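Local coordinates for protein formylmethanofuran--tetrahydromethanopterin formyltransferase (Methanosarcina barkeri, PDB 1M5S) that probably catalyses the reversible transfer of a formyl group from formylmethanofuran to tetrahydromethanopterin in methanogenesis from carbon dioxide, at residues 130-135 with 139-144; 23-28 with 34-39; 74-79 with 86-91; 18-23 with 250-255. All blocks are in the same frame, centred on the assembly; numbering follows the deposited sequence.

Interaction 1. Residues 130-135 with 139-144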
loop_
_atom_site.group_PDB
_atom_site.type_symbol
_atom_site.label_atom_id
_atom_site.label_comp_id
_atom_site.label_asym_id
_atom_site.label_seq_id
_atom_site.Cartn_x
_atom_site.Cartn_y
_atom_site.Cartn_z
ATOM N N SER A 130 -14.323 31.410 -9.603
ATOM C CA SER A 130 -15.740 31.353 -9.925
ATOM C C SER A 130 -16.454 30.805 -8.702
ATOM O O SER A 130 -15.822 30.353 -7.746
ATOM C CB SER A 130 -15.995 30.425 -11.124
ATOM O OG SER A 130 -14.783 29.984 -11.720
ATOM N N GLU A 131 -17.777 30.808 -8.757
ATOM C CA GLU A 131 -18.577 30.256 -7.685
ATOM C C GLU A 131 -19.602 29.317 -8.295
ATOM O O GLU A 131 -20.250 29.649 -9.287
ATOM C CB GLU A 131 -19.267 31.384 -6.929
ATOM C CG GLU A 131 -19.868 30.965 -5.611
ATOM C CD GLU A 131 -20.891 31.957 -5.116
ATOM O OE1 GLU A 131 -22.043 31.542 -4.870
ATOM O OE2 GLU A 131 -20.550 33.155 -5.010
ATOM N N THR A 132 -19.658 28.100 -7.769
ATOM C CA THR A 132 -20.577 27.095 -8.275
ATOM C C THR A 132 -21.312 26.430 -7.110
ATOM O O THR A 132 -21.152 26.831 -5.950
ATOM C CB THR A 132 -19.824 26.024 -9.136
ATOM O OG1 THR A 132 -20.759 25.078 -9.667
ATOM C CG2 THR A 132 -18.773 25.289 -8.312
ATOM N N GLN A 133 -22.157 25.459 -7.438
ATOM C CA GLN A 133 -22.947 24.747 -6.447
ATOM C C GLN A 133 -22.868 23.240 -6.671
ATOM O O GLN A 133 -23.355 22.728 -7.685
ATOM C CB GLN A 133 -24.402 25.204 -6.525
ATOM C CG GLN A 133 -25.329 24.481 -5.587
ATOM C CD GLN A 133 -26.306 25.420 -4.927
ATOM O OE1 GLN A 133 -25.914 26.451 -4.373
ATOM N NE2 GLN A 133 -27.591 25.079 -4.989
ATOM N N ILE A 134 -22.267 22.534 -5.714
ATOM C CA ILE A 134 -22.219 21.072 -5.749
ATOM C C ILE A 134 -23.097 20.446 -4.652
ATOM O O ILE A 134 -22.870 20.650 -3.452
ATOM C CB ILE A 134 -20.745 20.561 -5.642
ATOM C CG1 ILE A 134 -19.982 20.903 -6.924
ATOM C CG2 ILE A 134 -20.703 19.046 -5.466
ATOM C CD1 ILE A 134 -18.812 21.812 -6.715
ATOM N N ALA A 135 -24.131 19.727 -5.085
ATOM C CA ALA A 135 -25.067 19.075 -4.179
ATOM C C ALA A 135 -25.571 20.062 -3.124
ATOM O O ALA A 135 -25.393 19.852 -1.927
ATOM C CB ALA A 135 -24.399 17.867 -3.520
ATOM N N VAL A 139 -19.673 26.330 -3.407
ATOM C CA VAL A 139 -18.295 25.951 -3.711
ATOM C C VAL A 139 -17.585 26.998 -4.575
ATOM O O VAL A 139 -18.164 27.562 -5.504
ATOM C CB VAL A 139 -18.247 24.578 -4.430
ATOM C CG1 VAL A 139 -16.817 24.231 -4.810
ATOM C CG2 VAL A 139 -18.852 23.507 -3.547
ATOM N N TYR A 140 -16.306 27.200 -4.304
ATOM C CA TYR A 140 -15.470 28.131 -5.071
ATOM C C TYR A 140 -14.558 27.347 -6.004
ATOM O O TYR A 140 -13.969 26.328 -5.612
ATOM C CB TYR A 140 -14.613 28.980 -4.134
ATOM C CG TYR A 140 -15.443 30.012 -3.388
ATOM C CD1 TYR A 140 -15.868 31.170 -4.045
ATOM C CD2 TYR A 140 -15.780 29.790 -2.053
ATOM C CE1 TYR A 140 -16.658 32.103 -3.367
ATOM C CE2 TYR A 140 -16.575 30.719 -1.375
ATOM C CZ TYR A 140 -17.017 31.873 -2.033
ATOM O OH TYR A 140 -17.801 32.769 -1.377
ATOM N N LYS A 141 -14.536 27.770 -7.266
ATOM C CA LYS A 141 -13.638 27.214 -8.276
ATOM C C LYS A 141 -12.369 28.056 -8.339
ATOM O O LYS A 141 -12.429 29.256 -8.602
ATOM C CB LYS A 141 -14.321 27.226 -9.647
ATOM C CG LYS A 141 -14.910 25.909 -10.077
ATOM C CD LYS A 141 -15.099 25.881 -11.590
ATOM C CE LYS A 141 -16.525 25.518 -11.962
ATOM N NZ LYS A 141 -16.754 25.705 -13.423
ATOM N N VAL A 142 -11.223 27.405 -8.172
ATOM C CA VAL A 142 -9.928 28.063 -8.264
ATOM C C VAL A 142 -9.121 27.405 -9.395
ATOM O O VAL A 142 -8.583 26.306 -9.229
ATOM C CB VAL A 142 -9.148 27.952 -6.914
ATOM C CG1 VAL A 142 -7.812 28.674 -7.006
ATOM C CG2 VAL A 142 -9.990 28.508 -5.778
ATOM N N PRO A 143 -9.091 28.039 -10.585
ATOM C CA PRO A 143 -8.288 27.524 -11.698
ATOM C C PRO A 143 -6.809 27.351 -11.356
ATOM O O PRO A 143 -6.152 28.275 -10.880
ATOM C CB PRO A 143 -8.504 28.564 -12.795
ATOM C CG PRO A 143 -9.878 29.071 -12.533
ATOM C CD PRO A 143 -9.972 29.137 -11.025
ATOM N N ILE A 144 -6.326 26.124 -11.513
ATOM C CA ILE A 144 -4.915 25.806 -11.321
ATOM C C ILE A 144 -4.426 24.904 -12.466
ATOM O O ILE A 144 -5.199 24.572 -13.367
ATOM C CB ILE A 144 -4.673 25.121 -9.937
ATOM C CG1 ILE A 144 -5.586 23.899 -9.770
ATOM C CG2 ILE A 144 -4.912 26.129 -8.803
ATOM C CD1 ILE A 144 -5.290 23.078 -8.530
HETATM O O HOH W 1 -19.255 34.434 -3.028
#

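Interaction 2. Residues 23-28 with 34-39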
loop_
_atom_site.group_PDB
_atom_site.type_symbol
_atom_site.label_atom_id
_atom_site.label_comp_id
_atom_site.label_asym_id
_atom_site.label_seq_id
_atom_site.Cartn_x
_atom_site.Cartn_y
_atom_site.Cartn_z
ATOM N N VAL A 23 -12.942 17.956 7.875
ATOM C CA VAL A 23 -12.816 18.266 6.444
ATOM C C VAL A 23 -12.930 16.981 5.611
ATOM O O VAL A 23 -12.293 15.979 5.926
ATOM C CB VAL A 23 -11.443 18.922 6.107
ATOM C CG1 VAL A 23 -11.424 19.377 4.666
ATOM C CG2 VAL A 23 -11.165 20.073 7.036
ATOM N N LEU A 24 -13.702 17.034 4.526
ATOM C CA LEU A 24 -13.749 15.953 3.546
ATOM C C LEU A 24 -12.883 16.295 2.336
ATOM O O LEU A 24 -13.087 17.325 1.692
ATOM C CB LEU A 24 -15.186 15.719 3.080
ATOM C CG LEU A 24 -15.422 14.733 1.935
ATOM C CD1 LEU A 24 -14.965 13.343 2.332
ATOM C CD2 LEU A 24 -16.887 14.715 1.587
ATOM N N ILE A 25 -11.842 15.498 2.111
ATOM C CA ILE A 25 -11.042 15.623 0.897
ATOM C C ILE A 25 -11.454 14.526 -0.084
ATOM O O ILE A 25 -11.386 13.344 0.247
ATOM C CB ILE A 25 -9.523 15.497 1.191
ATOM C CG1 ILE A 25 -9.104 16.504 2.266
ATOM C CG2 ILE A 25 -8.714 15.759 -0.083
ATOM C CD1 ILE A 25 -7.781 16.187 2.917
ATOM N N THR A 26 -12.015 14.922 -1.227
ATOM C CA THR A 26 -12.255 13.971 -2.312
ATOM C C THR A 26 -11.163 14.081 -3.363
ATOM O O THR A 26 -10.370 15.031 -3.354
ATOM C CB THR A 26 -13.617 14.177 -3.001
ATOM O OG1 THR A 26 -13.586 15.375 -3.778
ATOM C CG2 THR A 26 -14.754 14.249 -1.968
ATOM N N ALA A 27 -11.055 13.047 -4.193
ATOM C CA ALA A 27 -10.027 12.986 -5.222
ATOM C C ALA A 27 -10.456 11.993 -6.286
ATOM O O ALA A 27 -11.507 11.355 -6.157
ATOM C CB ALA A 27 -8.693 12.574 -4.613
ATOM N N ALA A 28 -9.663 11.894 -7.353
ATOM C CA ALA A 28 -10.017 11.057 -8.495
ATOM C C ALA A 28 -10.122 9.591 -8.080
ATOM O O ALA A 28 -11.020 8.874 -8.541
ATOM C CB ALA A 28 -8.984 11.223 -9.616
ATOM N N LEU A 34 -6.004 9.707 -0.231
ATOM C CA LEU A 34 -5.171 9.347 0.915
ATOM C C LEU A 34 -3.836 10.077 0.929
ATOM O O LEU A 34 -3.354 10.460 1.989
ATOM C CB LEU A 34 -4.924 7.838 0.967
ATOM C CG LEU A 34 -4.119 7.326 2.174
ATOM C CD1 LEU A 34 -4.873 7.613 3.476
ATOM C CD2 LEU A 34 -3.869 5.829 2.030
ATOM N N VAL A 35 -3.239 10.271 -0.243
ATOM C CA VAL A 35 -2.031 11.083 -0.359
ATOM C C VAL A 35 -2.226 12.499 0.207
ATOM O O VAL A 35 -1.440 12.946 1.046
ATOM C CB VAL A 35 -1.567 11.176 -1.836
ATOM C CG1 VAL A 35 -0.496 12.251 -1.996
ATOM C CG2 VAL A 35 -1.023 9.839 -2.285
ATOM N N ALA A 36 -3.322 13.151 -0.187
ATOM C CA ALA A 36 -3.649 14.512 0.254
ATOM C C ALA A 36 -3.964 14.580 1.749
ATOM O O ALA A 36 -3.435 15.428 2.462
ATOM C CB ALA A 36 -4.832 15.044 -0.542
ATOM N N ALA A 37 -4.815 13.669 2.208
ATOM C CA ALA A 37 -5.216 13.605 3.607
ATOM C C ALA A 37 -4.034 13.358 4.521
ATOM O O ALA A 37 -3.986 13.870 5.629
ATOM C CB ALA A 37 -6.252 12.513 3.800
ATOM N N THR A 38 -3.087 12.558 4.051
ATOM C CA THR A 38 -1.912 12.216 4.836
ATOM C C THR A 38 -0.954 13.399 4.949
ATOM O O THR A 38 -0.496 13.736 6.041
ATOM C CB THR A 38 -1.179 11.008 4.215
ATOM O OG1 THR A 38 -2.068 9.880 4.201
ATOM C CG2 THR A 38 0.070 10.660 5.018
ATOM N N GLU A 39 -0.647 14.015 3.808
ATOM C CA GLU A 39 0.198 15.199 3.765
ATOM C C GLU A 39 -0.379 16.306 4.653
ATOM O O GLU A 39 0.336 16.903 5.457
ATOM C CB GLU A 39 0.315 15.689 2.317
ATOM C CG GLU A 39 1.197 16.910 2.131
ATOM C CD GLU A 39 2.661 16.652 2.453
ATOM O OE1 GLU A 39 3.190 15.587 2.073
ATOM O OE2 GLU A 39 3.302 17.546 3.047
#

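Interaction 3. Residues 74-79 with 86-91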
loop_
_atom_site.group_PDB
_atom_site.type_symbol
_atom_site.label_atom_id
_atom_site.label_comp_id
_atom_site.label_asym_id
_atom_site.label_seq_id
_atom_site.Cartn_x
_atom_site.Cartn_y
_atom_site.Cartn_z
ATOM N N VAL A 74 -10.867 14.072 7.426
ATOM C CA VAL A 74 -9.806 14.355 8.382
ATOM C C VAL A 74 -10.328 15.278 9.485
ATOM O O VAL A 74 -11.409 15.861 9.361
ATOM C CB VAL A 74 -8.564 14.993 7.698
ATOM C CG1 VAL A 74 -7.929 13.993 6.729
ATOM C CG2 VAL A 74 -8.948 16.273 6.973
ATOM N N GLN A 75 -9.672 15.210 10.636
ATOM C CA GLN A 75 -9.942 16.123 11.730
ATOM C C GLN A 75 -8.653 16.855 12.030
ATOM O O GLN A 75 -7.579 16.259 12.004
ATOM C CB GLN A 75 -10.415 15.363 12.972
ATOM C CG GLN A 75 -11.819 14.801 12.859
ATOM C CD GLN A 75 -12.270 14.074 14.116
ATOM O OE1 GLN A 75 -11.676 14.224 15.182
ATOM N NE2 GLN A 75 -13.346 13.303 13.995
ATOM N N ILE A 76 -8.743 18.178 12.075
ATOM C CA ILE A 76 -7.621 18.995 12.497
ATOM C C ILE A 76 -8.043 19.680 13.791
ATOM O O ILE A 76 -9.175 20.147 13.908
ATOM C CB ILE A 76 -7.254 20.033 11.419
ATOM C CG1 ILE A 76 -6.792 19.308 10.144
ATOM C CG2 ILE A 76 -6.147 20.946 11.920
ATOM C CD1 ILE A 76 -6.866 20.148 8.868
ATOM N N CYS A 77 -7.206 19.526 14.812
ATOM C CA CYS A 77 -7.567 19.854 16.188
ATOM C C CYS A 77 -6.583 20.865 16.753
ATOM O O CYS A 77 -5.374 20.791 16.495
ATOM C CB CYS A 77 -7.535 18.599 17.071
ATOM S SG CYS A 77 -8.498 17.182 16.480
ATOM N N THR A 78 -7.082 21.722 17.636
ATOM C CA THR A 78 -6.232 22.715 18.271
ATOM C C THR A 78 -6.966 23.326 19.479
ATOM O O THR A 78 -8.192 23.196 19.602
ATOM C CB THR A 78 -5.828 23.788 17.225
ATOM O OG1 THR A 78 -4.549 24.339 17.555
ATOM C CG2 THR A 78 -6.866 24.872 17.149
ATOM N N PHE A 79 -6.209 23.855 20.437
ATOM C CA PHE A 79 -6.815 24.356 21.671
ATOM C C PHE A 79 -7.715 25.569 21.464
ATOM O O PHE A 79 -8.876 25.547 21.865
ATOM C CB PHE A 79 -5.742 24.661 22.720
ATOM C CG PHE A 79 -5.313 23.454 23.506
ATOM C CD1 PHE A 79 -6.237 22.459 23.829
ATOM C CD2 PHE A 79 -3.979 23.275 23.867
ATOM C CE1 PHE A 79 -5.842 21.297 24.494
ATOM C CE2 PHE A 79 -3.568 22.117 24.535
ATOM C CZ PHE A 79 -4.505 21.124 24.847
ATOM N N GLU A 86 -6.308 29.089 11.339
ATOM C CA GLU A 86 -4.954 29.241 10.819
ATOM C C GLU A 86 -4.424 27.913 10.279
ATOM O O GLU A 86 -3.881 27.864 9.174
ATOM C CB GLU A 86 -4.031 29.761 11.926
ATOM C CG GLU A 86 -2.644 30.205 11.470
ATOM C CD GLU A 86 -1.749 30.620 12.634
ATOM O OE1 GLU A 86 -2.277 30.978 13.712
ATOM O OE2 GLU A 86 -0.512 30.586 12.472
ATOM N N GLN A 87 -4.614 26.842 11.050
ATOM C CA GLN A 87 -4.130 25.517 10.672
ATOM C C GLN A 87 -4.875 24.992 9.457
ATOM O O GLN A 87 -4.287 24.360 8.585
ATOM C CB GLN A 87 -4.288 24.533 11.828
ATOM C CG GLN A 87 -3.210 24.643 12.871
ATOM C CD GLN A 87 -1.821 24.493 12.295
ATOM O OE1 GLN A 87 -1.440 23.416 11.851
ATOM N NE2 GLN A 87 -1.036 25.565 12.343
ATOM N N LEU A 88 -6.170 25.281 9.400
ATOM C CA LEU A 88 -6.983 24.921 8.250
ATOM C C LEU A 88 -6.484 25.610 6.986
ATOM O O LEU A 88 -6.305 24.965 5.954
ATOM C CB LEU A 88 -8.440 25.295 8.496
ATOM C CG LEU A 88 -9.179 24.382 9.469
ATOM C CD1 LEU A 88 -10.568 24.932 9.736
ATOM C CD2 LEU A 88 -9.260 22.988 8.891
ATOM N N LEU A 89 -6.191 26.902 7.093
ATOM C CA LEU A 89 -5.712 27.679 5.956
ATOM C C LEU A 89 -4.403 27.130 5.425
ATOM O O LEU A 89 -4.289 26.839 4.243
ATOM C CB LEU A 89 -5.530 29.161 6.337
ATOM C CG LEU A 89 -6.600 30.135 5.848
ATOM C CD1 LEU A 89 -6.791 29.966 4.349
ATOM C CD2 LEU A 89 -7.900 29.866 6.587
ATOM N N GLU A 90 -3.444 26.924 6.323
ATOM C CA GLU A 90 -2.103 26.512 5.939
ATOM C C GLU A 90 -2.056 25.055 5.451
ATOM O O GLU A 90 -1.367 24.742 4.483
ATOM C CB GLU A 90 -1.150 26.710 7.122
ATOM C CG GLU A 90 -0.859 28.181 7.410
ATOM C CD GLU A 90 0.054 28.397 8.594
ATOM O OE1 GLU A 90 1.079 27.683 8.705
ATOM O OE2 GLU A 90 -0.241 29.316 9.392
ATOM N N ARG A 91 -2.842 24.186 6.079
ATOM C CA ARG A 91 -2.810 22.738 5.787
ATOM C C ARG A 91 -3.620 22.381 4.526
ATOM O O ARG A 91 -3.248 21.481 3.760
ATOM C CB ARG A 91 -3.358 21.948 6.974
ATOM C CG ARG A 91 -2.262 21.533 7.962
ATOM C CD ARG A 91 -2.813 21.148 9.336
ATOM N NE ARG A 91 -1.782 21.099 10.385
ATOM C CZ ARG A 91 -0.868 20.124 10.493
ATOM N NH1 ARG A 91 -0.836 19.107 9.621
ATOM N NH2 ARG A 91 0.066 20.075 11.454
#

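Interaction 4. Residues 18-23 with 250-255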
loop_
_atom_site.group_PDB
_atom_site.type_symbol
_atom_site.label_atom_id
_atom_site.label_comp_id
_atom_site.label_asym_id
_atom_site.label_seq_id
_atom_site.Cartn_x
_atom_site.Cartn_y
_atom_site.Cartn_z
ATOM N N ILE A 18 -10.899 20.048 23.305
ATOM C CA ILE A 18 -10.127 20.603 22.197
ATOM C C ILE A 18 -11.064 21.062 21.076
ATOM O O ILE A 18 -12.253 20.731 21.076
ATOM C CB ILE A 18 -9.100 19.564 21.664
ATOM C CG1 ILE A 18 -8.010 20.272 20.856
ATOM C CG2 ILE A 18 -9.812 18.480 20.861
ATOM C CD1 ILE A 18 -6.686 19.533 20.795
ATOM N N LYS A 19 -10.565 21.934 20.207
ATOM C CA LYS A 19 -11.347 22.367 19.059
ATOM C C LYS A 19 -11.028 21.460 17.870
ATOM O O LYS A 19 -9.855 21.225 17.555
ATOM C CB LYS A 19 -11.023 23.823 18.721
ATOM C CG LYS A 19 -11.157 24.780 19.898
ATOM C CD LYS A 19 -12.550 24.720 20.509
ATOM C CE LYS A 19 -12.715 25.782 21.580
ATOM N NZ LYS A 19 -14.133 25.918 21.995
ATOM N N ILE A 20 -12.077 20.976 17.209
ATOM C CA ILE A 20 -11.925 20.032 16.102
ATOM C C ILE A 20 -12.649 20.522 14.848
ATOM O O ILE A 20 -13.856 20.757 14.876
ATOM C CB ILE A 20 -12.469 18.615 16.477
ATOM C CG1 ILE A 20 -11.696 18.041 17.676
ATOM C CG2 ILE A 20 -12.315 17.668 15.289
ATOM C CD1 ILE A 20 -12.221 16.716 18.176
ATOM N N ALA A 21 -11.893 20.673 13.757
ATOM C CA ALA A 21 -12.468 20.899 12.429
ATOM C C ALA A 21 -12.448 19.603 11.610
ATOM O O ALA A 21 -11.465 18.882 11.630
ATOM C CB ALA A 21 -11.687 21.990 11.700
ATOM N N ARG A 22 -13.596 19.240 11.052
ATOM C CA ARG A 22 -13.769 18.094 10.150
ATOM C C ARG A 22 -13.786 18.581 8.698
ATOM O O ARG A 22 -14.489 19.545 8.357
ATOM C CB ARG A 22 -15.090 17.401 10.479
ATOM C CG ARG A 22 -15.127 15.922 10.092
ATOM C CD ARG A 22 -16.556 15.431 9.859
ATOM N NE ARG A 22 -16.710 13.975 9.967
ATOM C CZ ARG A 22 -17.742 13.307 9.436
ATOM N NH1 ARG A 22 -18.707 13.954 8.765
ATOM N NH2 ARG A 22 -17.903 11.981 9.519
ATOM N N VAL A 23 -12.942 17.956 7.875
ATOM C CA VAL A 23 -12.816 18.266 6.444
ATOM C C VAL A 23 -12.930 16.981 5.611
ATOM O O VAL A 23 -12.293 15.979 5.926
ATOM C CB VAL A 23 -11.443 18.922 6.107
ATOM C CG1 VAL A 23 -11.424 19.377 4.666
ATOM C CG2 VAL A 23 -11.165 20.073 7.036
ATOM N N ASN A 250 -8.640 11.240 19.582
ATOM C CA ASN A 250 -9.425 12.472 19.608
ATOM C C ASN A 250 -10.742 12.198 18.916
ATOM O O ASN A 250 -10.837 11.287 18.100
ATOM C CB ASN A 250 -8.696 13.602 18.884
ATOM C CG ASN A 250 -7.432 14.029 19.592
ATOM O OD1 ASN A 250 -7.003 13.395 20.557
ATOM N ND2 ASN A 250 -6.819 15.102 19.112
ATOM N N GLY A 251 -11.763 12.983 19.238
ATOM C CA GLY A 251 -13.078 12.714 18.683
ATOM C C GLY A 251 -14.087 13.818 18.922
ATOM O O GLY A 251 -13.898 14.671 19.794
ATOM N N LEU A 252 -15.195 13.747 18.195
ATOM C CA LEU A 252 -16.208 14.796 18.196
ATOM C C LEU A 252 -17.032 14.825 19.484
ATOM O O LEU A 252 -17.312 15.897 20.027
ATOM C CB LEU A 252 -17.126 14.616 16.986
ATOM C CG LEU A 252 -16.409 14.738 15.637
ATOM C CD1 LEU A 252 -17.363 14.405 14.496
ATOM C CD2 LEU A 252 -15.845 16.146 15.490
ATOM N N ASP A 253 -17.426 13.649 19.964
ATOM C CA ASP A 253 -18.178 13.542 21.209
ATOM C C ASP A 253 -17.626 12.431 22.108
ATOM O O ASP A 253 -16.621 11.800 21.779
ATOM C CB ASP A 253 -19.671 13.314 20.910
ATOM C CG ASP A 253 -19.925 12.131 19.975
ATOM O OD1 ASP A 253 -19.170 11.149 20.027
ATOM O OD2 ASP A 253 -20.929 12.148 19.236
ATOM N N GLU A 254 -18.274 12.209 23.248
ATOM C CA GLU A 254 -17.854 11.171 24.186
ATOM C C GLU A 254 -18.205 9.781 23.687
ATOM O O GLU A 254 -17.435 8.839 23.871
ATOM C CB GLU A 254 -18.498 11.397 25.552
ATOM C CG GLU A 254 -17.693 12.312 26.462
ATOM C CD GLU A 254 -18.306 12.455 27.848
ATOM O OE1 GLU A 254 -18.514 11.424 28.533
ATOM O OE2 GLU A 254 -18.566 13.606 28.252
ATOM N N GLU A 255 -19.356 9.669 23.028
ATOM C CA GLU A 255 -19.850 8.390 22.518
ATOM C C GLU A 255 -18.913 7.794 21.467
ATOM O O GLU A 255 -18.729 6.576 21.407
ATOM C CB GLU A 255 -21.252 8.560 21.922
ATOM C CG GLU A 255 -22.286 9.119 22.902
ATOM C CD GLU A 255 -22.472 10.634 22.778
ATOM O OE1 GLU A 255 -21.632 11.403 23.303
ATOM O OE2 GLU A 255 -23.478 11.059 22.169
#

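Interaction 1. Residues 130-135 with 139-144
Thr-132 and Val-139 face each other as a hydrogen-bonded pair in an antiparallel beta hairpin. Thr-132 N donates to Val-139 O at 2.8 Å, an almost straight bond (172° at the hydrogen) that meets the acceptor nearly end-on. Val-139 N returns a bond of 3.0 Å to Thr-132 O, reaching it from above the carbonyl plane. Two residues further from the turn, Ser-130 N donates a hydrogen bond to Lys-141 O at 3.0 Å, in plane and on a lone pair, while Lys-141 N binds Ser-130 O at 2.9 Å from above that carbonyl's plane. Glu-131 and Tyr-140, the non-hydrogen-bonded pair between, contribute their CA hydrogens: Tyr-140 CA approaches Ser-130 O and Glu-131 CA approaches Val-139 O. The Tyr-140 backbone is hydrogen-bonded to Ala-151 of strand 147-170 instead. On their face of the hairpin, the Glu-131 and Tyr-140 side chains run alongside each other, with carboxylate and ring planes 65° apart. One water joins their ends, donating to Glu-131 OE2 at 2.7 Å and lying 2.8 Å from Tyr-140 OH. The other face carries apolar contacts: Ile-134 CD1 presses on Val-139 CG2 at 3.6 Å, and Thr-132 turns its methyl CG2 over the same valine, because OG1 is the branch anti to the backbone N (chi1 -178°). The chemistry is thus divided three ways, with backbone bonds fixing the register, a methyl cluster covering one face near the turn, and a water bridge tying an acid to a phenol on the other.

Interaction 2. Residues 23-28 with 34-39
A long strand, 12-26, gives way after a short connection to helix 30-41, which packs back against the sheet in this alpha/beta fold, and Ile-25 meets Ala-36 and Ala-37 where the two elements touch. The contact is entirely apolar and rests on the two branches of one isoleucine. CG1 stands anti to the carbonyl carbon (chi1 -54°), and the chain then continues extended, so CD1 is carried out from the strand to the helix backbone, 3.7 Å from Ala-37 CA and 4.1 Å from Ala-37 CB. The shorter branch, CG2, lies 4.0 Å from Ala-36 CB. One methyl group therefore rests on each of two successive helix residues. The small alanine side chains probably help the helix backbone come close; the CA atoms of Ile-25 and Ala-37 are 6.7 Å apart. Within the helix, Leu-34 O is gripped twice by Thr-38: the backbone N binds it at 3.0 Å in the usual helical bond, and OG1 donates at 2.6 Å from the opposite face of the carbonyl plane. That second bond satisfies the threonine hydroxyl on the helix's own backbone. Around this pair, Ile-25 also touches Val-96, and its backbone pairs with Val-72 of the adjacent strand 71-78. Ala-37 reaches further over the sheet, to Val-72, Val-74 and Ile-56. Beyond it the helix borders a second subunit, where Thr-38 packs on Thr-38 of that chain and Glu-39 OE2 accepts a hydrogen bond from its Ala-44 N, so helix 30-41 lies between its own strands and a neighbouring subunit.

Interaction 3. Residues 74-79 with 86-91
The guanidinium of Arg-91, whose aliphatic stem touches Ile-76, has the amide of Gln-87 at its edge and in its plane. NE donates to Gln-87 OE1 at 2.8 Å, with 162° at the hydrogen, and comes in tilted only slightly from the amide plane. The two residues are one helical turn apart; Gln-87 bends at chi2 (-56°), which folds its amide back along the helix towards the arginine. The remaining nitrogens turn elsewhere: NH1 binds the carbonyls of Ala-40 and Gly-42, and NH2 that of Phe-43. What faces the strand is hydrocarbon. Ile-76 CD1 meets Leu-88 CD2 at 3.7 Å, the two side chains crossing at a slant, and lies 4.2 Å from Arg-91 CD. Its other branch, CG2, sits 4.0 Å from Gln-87 CB, there crossing at about a right angle. By these side chains helix 81-95 packs on strand 71-78, a helix-on-sheet layer in keeping with the alpha/beta sandwich; the axes of segments 74-78 and 86-91 come within 9.2 Å of each other. Chemically, then, the polar ends pair with each other and with carbonyls at and just after the end of helix 30-41, so a buried arginine and glutamine can offer their carbon stems to an isoleucine.

Interaction 4. Residues 18-23 with 250-255
NH2 of Arg-22, two residues along the strand from the Ile-20 that touches Gly-251 and Leu-252, forms a salt bridge with Glu-57 OE2 and a weak, long ion pair with Glu-191. NH1 of the same side chain bonds to Gly-107 O, and Tyr-73 makes a cation-pi contact with the group. Across the contact itself, Ile-20 offers only hydrocarbon. Ile-20 CD1 ends 3.1 Å from Gly-251 O, a tight approach of a methyl to a carbonyl, and 3.5 Å from Gly-251 C. CG2, anti to the backbone N, reaches Leu-252 CD2 at 3.8 Å, and the two side chains cross obliquely. Leu-252 also lies on Ile-158 of strand 147-170, whose backbone pairs with Ile-20. Just beyond, Asp-253 occupies the N-cap of helix 254-268. This is a strand-to-helix junction laid over a side chain of a sheet: Gly-251 at the end of strand 243-251 and Leu-252 in the turn to helix 254-268 pack on Ile-20 of strand 12-26, a layered packing in keeping with the alpha/beta sandwich of this enzyme.

Strand 12-26 is the common thread. Interactions 2 and 4 use successive parts of it, sharing Val-23, with centres about 18 Å apart. Interaction 3 lies on the adjacent antiparallel strand 71-78, about 14 Å from interaction 2 and 12 Å from interaction 4. It touches both: Val-74 N binds Val-23 O, while Lys-19 N and Ala-21 N bind Thr-78 O and Ile-76 O. Interaction 1 stands apart in the hairpin 130-144, its centre 18 to 27 Å from the others. Along the chain interactions 2, 3 and 1 follow in that order, and interaction 4 spans all three, bringing the later part of the chain back onto an early strand. Interactions 1 to 3 also border a second subunit of the homotetramer.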